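Local coordinates for alcohol dehydrogenase (Aeropyrum pernix, PDB 1H2B) that oxidises alcohols as a zinc-containing dehydrogenase of a hyperthermophilic archaeon, probably passing hydride to NAD+, at the interface of chains A and B and the interface of chains A and C. Residues are numbered along the deposited sequence; one frame, centred on the assembly and turned at random. Chains: chain A/B/C, Alcohol dehydrogenase.

Chain A meets two different copies of itself here, and the centres of contact 1 and contact 2, taken over their C-alpha atoms, lie about 27 Å apart. Contact 1 sets the end of strand 289-293 and the start of helix 294-299 of chain B into a chain A surface made largely of the turn 284-288 and the A:Met64-A:Leu68 segment. Contact 2 uses the loop after helix 113-116, beside the structural zinc, and the start of helix 312-323 against chain C. The two share no residue, and each is part of a two-fold interface, so together they can tie four chains into the deposited tetramer; whether this assembly exists in solution the structure alone does not show.

Contact 1: the interface of chains A and B. Residues chain A 64-65, 68, 263, 268, 283-290; chain B 293-295, 298.
Strand 289-293 of each chain pairs antiparallel with its copy, A:Glu289 bridging B:Pro293, and helix 294-299 of chain B starts directly after the strand and enters chain A beside the glycine-rich turn A:Gly287-A:Gly288. This is the edge-to-edge pairing of Rossmann-type coenzyme domains by which zinc-containing alcohol dehydrogenases form dimers. B:Thr294, first residue of the helix, is the polar pin. With chi1 at 54° its OG1 hydroxyl sits between its own backbone N and carbonyl carbon, where it accepts from A:Gly287 N at 3.0 Å and donates to A:Gly288 O at 2.7 Å, in the carbonyl plane on a lone pair. The same carbonyl oxygen takes B:Thr294 N at 3.0 Å, nearly along the C=O axis, so two donors of one residue grip it. The methyl CG2 of the same threonine meets A:Val268 tip to tip and crosses A:Ile283 at about a right angle. The next residue, B:Ile295, is the apolar plug. Its CG1 is anti to the backbone N (chi1 -170°), and the extended chain carries CD1 over one face of A:Trp65, 3.6 Å from the centroid of the six-membered ring. A:Met64 CG touches the same methyl, B:Ile295 CD1, at 3.7 Å. The indole is steadied from its edge: A:Trp65 NE1 donates in the ring plane to the phenol oxygen A:Tyr286 OH at 2.9 Å. An alanine here removes the ring under B:Ile295 CD1 and the donor to A:Tyr286 OH, which would probably loosen the packing and let the tyrosine shift. Both isoleucines pack on the same side of the tyrosine ring, B:Ile295 CG1 3.7 Å from A:Tyr286 CD1 and, one turn on, B:Ile298 CG1 near CD2. B:Ile298 holds CG1 in the crowded position between backbone N and carbonyl carbon (chi1 74°), which turns its CG2 toward the carbonyl oxygen of A:Ile283.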
ATOM      1  N   MET A  64      -9.921  20.501 -28.453  1.00 31.18           N
ATOM      2  CA  MET A  64      -9.399  19.197 -28.051  1.00 29.44           C
ATOM      3  C   MET A  64     -10.407  18.353 -27.278  1.00 30.54           C
ATOM      4  O   MET A  64     -10.333  17.120 -27.299  1.00 30.26           O
ATOM      5  CB  MET A  64      -8.132  19.385 -27.199  1.00 30.32           C
ATOM      6  CG  MET A  64      -7.311  18.138 -27.063  1.00 31.61           C
ATOM      7  SD  MET A  64      -5.816  18.409 -26.160  1.00 30.20           S
ATOM      8  CE  MET A  64      -4.964  19.588 -27.261  1.00 28.15           C
ATOM      9  N   TRP A  65     -11.334  19.015 -26.594  1.00 27.65           N
ATOM     10  CA  TRP A  65     -12.306  18.345 -25.735  1.00 30.88           C
ATOM     11  C   TRP A  65     -13.683  18.170 -26.396  1.00 37.13           C
ATOM     12  O   TRP A  65     -14.603  17.642 -25.767  1.00 38.51           O
ATOM     13  CB  TRP A  65     -12.482  19.109 -24.427  1.00 26.14           C
ATOM     14  CG  TRP A  65     -11.307  18.910 -23.511  1.00 25.44           C
ATOM     15  CD1 TRP A  65     -10.236  19.776 -23.322  1.00 24.61           C
ATOM     16  CD2 TRP A  65     -11.066  17.792 -22.677  1.00 23.44           C
ATOM     17  NE1 TRP A  65      -9.363  19.246 -22.400  1.00 20.15           N
ATOM     18  CE2 TRP A  65      -9.837  18.025 -21.994  1.00 24.15           C
ATOM     19  CE3 TRP A  65     -11.763  16.597 -22.407  1.00 27.98           C
ATOM     20  CZ2 TRP A  65      -9.313  17.130 -21.067  1.00 23.23           C
ATOM     21  CZ3 TRP A  65     -11.209  15.700 -21.481  1.00 26.94           C
ATOM     22  CH2 TRP A  65     -10.003  15.978 -20.839  1.00 23.05           C
ATOM     23  N   LEU A  68     -14.897  14.353 -26.735  1.00 58.61           N
ATOM     24  CA  LEU A  68     -15.155  13.695 -25.459  1.00 60.25           C
ATOM     25  C   LEU A  68     -16.223  14.380 -24.602  1.00 61.39           C
ATOM     26  O   LEU A  68     -16.849  13.730 -23.761  1.00 61.95           O
ATOM     27  CB  LEU A  68     -13.859  13.557 -24.651  1.00 60.10           C
ATOM     28  CG  LEU A  68     -12.871  12.424 -24.965  1.00 63.46           C
ATOM     29  CD1 LEU A  68     -11.536  12.646 -24.221  1.00 60.78           C
ATOM     30  CD2 LEU A  68     -13.450  11.039 -24.639  1.00 63.44           C
ATOM     31  N   GLY A 263       2.745  17.599 -21.406  1.00 15.90           N
ATOM     32  CA  GLY A 263       1.798  16.800 -22.173  1.00 17.40           C
ATOM     33  C   GLY A 263       1.924  16.985 -23.675  1.00 19.56           C
ATOM     34  O   GLY A 263       1.126  16.429 -24.405  1.00 19.24           O
ATOM     35  N   VAL A 268       6.029  13.867 -24.234  1.00 18.45           N
ATOM     36  CA  VAL A 268       5.581  12.481 -24.127  1.00 18.47           C
ATOM     37  C   VAL A 268       6.565  11.531 -24.861  1.00 16.75           C
ATOM     38  O   VAL A 268       6.715  10.369 -24.471  1.00 17.51           O
ATOM     39  CB  VAL A 268       4.133  12.379 -24.633  1.00 20.13           C
ATOM     40  CG1 VAL A 268       3.602  10.944 -24.495  1.00 26.52           C
ATOM     41  CG2 VAL A 268       3.235  13.338 -23.857  1.00 20.00           C
ATOM     42  N   ILE A 283       1.714  10.821 -15.742  1.00 13.94           N
ATOM     43  CA  ILE A 283       1.273  11.653 -16.848  1.00 14.65           C
ATOM     44  C   ILE A 283       0.160  12.587 -16.394  1.00 15.01           C
ATOM     45  O   ILE A 283      -0.938  12.157 -15.980  1.00 15.26           O
ATOM     46  CB  ILE A 283       0.804  10.739 -18.009  1.00 13.82           C
ATOM     47  CG1 ILE A 283       2.010   9.963 -18.534  1.00 17.00           C
ATOM     48  CG2 ILE A 283       0.142  11.591 -19.084  1.00 17.73           C
ATOM     49  CD1 ILE A 283       1.650   8.838 -19.542  1.00 18.56           C
ATOM     50  N   VAL A 284       0.455  13.892 -16.448  1.00 14.73           N
ATOM     51  CA  VAL A 284      -0.457  14.927 -16.045  1.00 13.46           C
ATOM     52  C   VAL A 284      -0.853  15.798 -17.210  1.00 14.00           C
ATOM     53  O   VAL A 284      -2.037  15.954 -17.511  1.00 16.18           O
ATOM     54  CB  VAL A 284       0.107  15.794 -14.872  1.00 15.27           C
ATOM     55  CG1 VAL A 284      -0.929  16.799 -14.433  1.00 15.96           C
ATOM     56  CG2 VAL A 284       0.515  14.858 -13.703  1.00 20.13           C
ATOM     57  N   GLY A 285       0.142  16.356 -17.898  1.00 16.21           N
ATOM     58  CA  GLY A 285      -0.187  17.096 -19.096  1.00 14.99           C
ATOM     59  C   GLY A 285      -0.710  16.152 -20.175  1.00 14.02           C
ATOM     60  O   GLY A 285      -0.478  14.951 -20.158  1.00 15.52           O
ATOM     61  N   TYR A 286      -1.458  16.731 -21.120  1.00 14.37           N
ATOM     62  CA  TYR A 286      -1.954  15.888 -22.198  1.00 15.84           C
ATOM     63  C   TYR A 286      -1.973  16.665 -23.497  1.00 16.35           C
ATOM     64  O   TYR A 286      -1.796  17.869 -23.526  1.00 18.70           O
ATOM     65  CB  TYR A 286      -3.359  15.348 -21.848  1.00 16.90           C
ATOM     66  CG  TYR A 286      -4.337  16.468 -21.626  1.00 16.16           C
ATOM     67  CD1 TYR A 286      -5.078  17.005 -22.681  1.00 16.01           C
ATOM     68  CD2 TYR A 286      -4.505  17.035 -20.359  1.00 12.49           C
ATOM     69  CE1 TYR A 286      -5.957  18.070 -22.467  1.00 18.93           C
ATOM     70  CE2 TYR A 286      -5.369  18.110 -20.136  1.00 15.10           C
ATOM     71  CZ  TYR A 286      -6.085  18.626 -21.209  1.00 18.67           C
ATOM     72  OH  TYR A 286      -6.896  19.691 -21.037  1.00 19.68           O
ATOM     73  N   GLY A 287      -2.217  15.913 -24.561  1.00 16.19           N
ATOM     74  CA  GLY A 287      -2.229  16.468 -25.917  1.00 20.71           C
ATOM     75  C   GLY A 287      -1.431  15.576 -26.851  1.00 19.42           C
ATOM     76  O   GLY A 287      -1.793  15.460 -28.045  1.00 25.67           O
ATOM     77  N   GLY A 288      -0.338  14.986 -26.357  1.00 16.37           N
ATOM     78  CA  GLY A 288       0.505  14.087 -27.133  1.00 17.48           C
ATOM     79  C   GLY A 288       0.046  12.639 -27.117  1.00 20.11           C
ATOM     80  O   GLY A 288      -0.818  12.296 -26.331  1.00 23.69           O
ATOM     81  N   GLU A 289       0.575  11.817 -28.033  1.00 17.47           N
ATOM     82  CA  GLU A 289       0.260  10.403 -27.995  1.00 17.68           C
ATOM     83  C   GLU A 289       1.389   9.631 -27.384  1.00 19.66           C
ATOM     84  O   GLU A 289       2.503   9.793 -27.766  1.00 21.49           O
ATOM     85  CB  GLU A 289      -0.027   9.884 -29.401  1.00 21.87           C
ATOM     86  CG  GLU A 289      -0.679   8.514 -29.330  1.00 31.35           C
ATOM     87  CD  GLU A 289      -2.135   8.524 -29.758  1.00 46.77           C
ATOM     88  OE1 GLU A 289      -2.638   7.441 -30.112  1.00 48.12           O
ATOM     89  OE2 GLU A 289      -2.766   9.613 -29.763  1.00 57.96           O
ATOM     90  N   LEU A 290       1.110   8.794 -26.375  1.00 20.54           N
ATOM     91  CA  LEU A 290       2.147   7.953 -25.792  1.00 19.96           C
ATOM     92  C   LEU A 290       2.547   6.842 -26.769  1.00 24.97           C
ATOM     93  O   LEU A 290       1.653   6.199 -27.318  1.00 27.69           O
ATOM     94  CB  LEU A 290       1.622   7.377 -24.451  1.00 20.26           C
ATOM     95  CG  LEU A 290       2.526   6.423 -23.663  1.00 25.00           C
ATOM     96  CD1 LEU A 290       3.821   7.080 -23.149  1.00 21.49           C
ATOM     97  CD2 LEU A 290       1.707   5.919 -22.479  1.00 29.39           C
TER
ATOM     98  N   PRO B 293      -3.634   7.954 -26.707  1.00 17.53           N
ATOM     99  CA  PRO B 293      -3.651   9.411 -26.483  1.00 17.08           C
ATOM    100  C   PRO B 293      -3.572   9.770 -24.980  1.00 16.28           C
ATOM    101  O   PRO B 293      -4.333   9.167 -24.163  1.00 15.97           O
ATOM    102  CB  PRO B 293      -4.984   9.871 -27.052  1.00 18.87           C
ATOM    103  CG  PRO B 293      -5.487   8.717 -27.860  1.00 24.49           C
ATOM    104  CD  PRO B 293      -4.901   7.446 -27.280  1.00 20.12           C
ATOM    105  N   THR B 294      -2.663  10.703 -24.649  1.00 15.28           N
ATOM    106  CA  THR B 294      -2.627  11.126 -23.233  1.00 16.00           C
ATOM    107  C   THR B 294      -3.926  11.748 -22.747  1.00 16.48           C
ATOM    108  O   THR B 294      -4.214  11.719 -21.547  1.00 16.07           O
ATOM    109  CB  THR B 294      -1.423  12.031 -22.910  1.00 14.91           C
ATOM    110  OG1 THR B 294      -1.398  13.139 -23.819  1.00 16.22           O
ATOM    111  CG2 THR B 294      -0.125  11.304 -23.085  1.00 16.52           C
ATOM    112  N   ILE B 295      -4.744  12.351 -23.629  1.00 15.89           N
ATOM    113  CA  ILE B 295      -5.952  12.965 -23.105  1.00 15.93           C
ATOM    114  C   ILE B 295      -6.842  11.842 -22.503  1.00 15.71           C
ATOM    115  O   ILE B 295      -7.573  12.096 -21.560  1.00 17.47           O
ATOM    116  CB  ILE B 295      -6.702  13.807 -24.162  1.00 18.09           C
ATOM    117  CG1 ILE B 295      -7.821  14.618 -23.495  1.00 18.23           C
ATOM    118  CG2 ILE B 295      -7.199  12.903 -25.336  1.00 17.86           C
ATOM    119  CD1 ILE B 295      -8.403  15.766 -24.421  1.00 19.29           C
ATOM    120  N   ILE B 298      -5.296  10.651 -18.990  1.00 13.15           N
ATOM    121  CA  ILE B 298      -5.702  11.480 -17.849  1.00 14.29           C
ATOM    122  C   ILE B 298      -7.225  11.479 -17.651  1.00 16.54           C
ATOM    123  O   ILE B 298      -7.687  11.429 -16.501  1.00 17.17           O
ATOM    124  CB  ILE B 298      -5.053  12.903 -17.887  1.00 18.45           C
ATOM    125  CG1 ILE B 298      -5.680  13.797 -18.950  1.00 17.39           C
ATOM    126  CG2 ILE B 298      -3.546  12.792 -18.090  1.00 16.16           C
ATOM    127  CD1 ILE B 298      -6.863  14.635 -18.469  1.00 19.92           C
TER
HETATM  128  O   HOH W   1      -3.793  13.458 -26.177  1.00 18.26           O

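Contact 2: the interface of chains A and C. Residues chain A 116-118, 313; chain C 113, 116-118, 313.
This patch of a two-fold interface, built of backbone and water, links chain A to chain C; in the deposited tetramer it joins chain A to a second partner, and may serve the enzyme in the same way in solution. It is formed by the structural-zinc lobe typical of zinc-containing alcohol dehydrogenases: helix 113-116 follows the metal ligand A:Cys112 and includes another, A:Cys115, so the loop A:Arg116-A:Gly118 is probably stiffened by the metal nearby. Direct polar bonding between the chains is absent from this patch; paired waters do the work. Water 3 lies 2.7 Å from A:Gly118 O and 2.9 Å from C:Arg116 O, and A:Val313 N, at the start of helix 312-323, points at it almost straight, with 168° at the hydrogen. Its twin, water 2, joins A:Arg116 O at 2.9 Å to C:Gly118 O at 2.8 Å and meets C:Val313 N in the same way. Each water thus ties two carbonyls from opposite chains to an amide of a helix start, whose dipole would probably strengthen the amide as a donor. Side chains are slight where the loops cross. The glycines have positive phi (92° for A:Gly118), easy for a residue without CB, and lack of a side chain lets the loop backbones pass close. At the centre the carbonyl oxygens A:Ala117 O and C:Ala117 O approach to 3.4 Å without bonding, while the alanine methyls turn away from each other, C:Ala117 CB lying 4.2 Å from A:Val313 CG2. The valine at the helix start supplies the apolar contact: with CG1 anti to the backbone N (chi1 172°), A:Val313 turns CG2 toward the chain C loop, 3.9 Å from C:Leu113 O, while C:Val313 CG2 approaches the A:Arg116 CB methylene at 4.1 Å. Both arginine chains bend at chi2 and chi3, and here their CB, not the guanidinium, takes part in the packing.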
ATOM      1  N   ARG A 116     -18.822   7.510  -3.006  1.00 27.54           N
ATOM      2  CA  ARG A 116     -18.858   6.894  -1.662  1.00 27.33           C
ATOM      3  C   ARG A 116     -17.496   6.419  -1.254  1.00 26.49           C
ATOM      4  O   ARG A 116     -17.242   6.056  -0.072  1.00 27.84           O
ATOM      5  CB  ARG A 116     -19.837   5.711  -1.568  1.00 23.39           C
ATOM      6  CG  ARG A 116     -21.285   6.089  -1.464  1.00 29.44           C
ATOM      7  CD  ARG A 116     -21.566   7.050  -0.344  1.00 27.63           C
ATOM      8  NE  ARG A 116     -21.674   6.445   0.986  1.00 23.17           N
ATOM      9  CZ  ARG A 116     -22.825   6.023   1.526  1.00 21.17           C
ATOM     10  NH1 ARG A 116     -23.951   6.004   0.800  1.00 19.07           N
ATOM     11  NH2 ARG A 116     -22.849   5.616   2.792  1.00 17.79           N
ATOM     12  N   ALA A 117     -16.607   6.341  -2.233  1.00 21.99           N
ATOM     13  CA  ALA A 117     -15.242   5.998  -1.939  1.00 20.74           C
ATOM     14  C   ALA A 117     -14.349   7.235  -1.784  1.00 23.95           C
ATOM     15  O   ALA A 117     -13.166   7.090  -1.457  1.00 29.05           O
ATOM     16  CB  ALA A 117     -14.721   5.077  -3.047  1.00 22.86           C
ATOM     17  N   GLY A 118     -14.898   8.425  -2.041  1.00 21.82           N
ATOM     18  CA  GLY A 118     -14.156   9.676  -1.936  1.00 21.50           C
ATOM     19  C   GLY A 118     -13.490  10.174  -3.204  1.00 21.96           C
ATOM     20  O   GLY A 118     -12.687  11.119  -3.123  1.00 23.14           O
ATOM     21  N   VAL A 313     -10.881  15.704  -0.404  1.00 17.33           N
ATOM     22  CA  VAL A 313      -9.917  15.609   0.698  1.00 18.69           C
ATOM     23  C   VAL A 313      -8.558  16.139   0.290  1.00 17.63           C
ATOM     24  O   VAL A 313      -7.908  16.871   1.040  1.00 16.61           O
ATOM     25  CB  VAL A 313      -9.862  14.183   1.237  1.00 22.10           C
ATOM     26  CG1 VAL A 313      -8.726  14.038   2.232  1.00 23.13           C
ATOM     27  CG2 VAL A 313     -11.213  13.845   1.869  1.00 21.48           C
TER
ATOM     28  N   LEU C 113     -15.236  15.286   6.664  1.00 37.05           N
ATOM     29  CA  LEU C 113     -14.077  14.833   5.885  1.00 38.02           C
ATOM     30  C   LEU C 113     -13.936  13.310   5.822  1.00 37.33           C
ATOM     31  O   LEU C 113     -13.477  12.764   4.800  1.00 33.85           O
ATOM     32  CB  LEU C 113     -12.785  15.475   6.397  1.00 38.87           C
ATOM     33  CG  LEU C 113     -12.461  16.871   5.834  1.00 46.33           C
ATOM     34  CD1 LEU C 113     -12.897  17.989   6.790  1.00 49.80           C
ATOM     35  CD2 LEU C 113     -10.975  16.995   5.518  1.00 47.05           C
ATOM     36  N   ARG C 116     -16.340  12.151   3.341  1.00 31.64           N
ATOM     37  CA  ARG C 116     -15.859  12.535   2.021  1.00 29.83           C
ATOM     38  C   ARG C 116     -14.707  11.602   1.617  1.00 29.09           C
ATOM     39  O   ARG C 116     -14.316  11.557   0.438  1.00 30.82           O
ATOM     40  CB  ARG C 116     -15.369  14.000   2.023  1.00 30.52           C
ATOM     41  CG  ARG C 116     -16.436  15.113   1.906  1.00 28.33           C
ATOM     42  CD  ARG C 116     -17.431  14.936   0.786  1.00 31.09           C
ATOM     43  NE  ARG C 116     -17.007  15.343  -0.575  1.00 24.16           N
ATOM     44  CZ  ARG C 116     -17.288  16.527  -1.136  1.00 23.67           C
ATOM     45  NH1 ARG C 116     -17.868  17.496  -0.426  1.00 22.77           N
ATOM     46  NH2 ARG C 116     -16.978  16.748  -2.413  1.00 19.80           N
ATOM     47  N   ALA C 117     -14.083  10.929   2.588  1.00 22.07           N
ATOM     48  CA  ALA C 117     -13.061   9.944   2.255  1.00 20.68           C
ATOM     49  C   ALA C 117     -13.630   8.524   2.189  1.00 24.19           C
ATOM     50  O   ALA C 117     -12.901   7.571   1.849  1.00 26.98           O
ATOM     51  CB  ALA C 117     -11.919   9.993   3.266  1.00 26.29           C
ATOM     52  N   GLY C 118     -14.894   8.367   2.568  1.00 21.49           N
ATOM     53  CA  GLY C 118     -15.538   7.078   2.412  1.00 21.37           C
ATOM     54  C   GLY C 118     -15.521   6.196   3.646  1.00 21.35           C
ATOM     55  O   GLY C 118     -15.859   5.024   3.557  1.00 20.86           O
ATOM     56  N   VAL C 313     -18.855   1.033   0.876  1.00 14.19           N
ATOM     57  CA  VAL C 313     -18.328   0.298  -0.282  1.00 16.77           C
ATOM     58  C   VAL C 313     -18.049  -1.169   0.079  1.00 16.55           C
ATOM     59  O   VAL C 313     -18.352  -2.087  -0.693  1.00 16.04           O
ATOM     60  CB  VAL C 313     -17.110   1.013  -0.896  1.00 17.89           C
ATOM     61  CG1 VAL C 313     -16.347   0.111  -1.864  1.00 23.53           C
ATOM     62  CG2 VAL C 313     -17.592   2.314  -1.590  1.00 19.51           C
TER
HETATM   63  O   HOH W   2     -17.130   3.654   1.461  1.00 19.14           O
HETATM   64  O   HOH W   3     -12.295  12.877  -1.107  1.00 22.16           O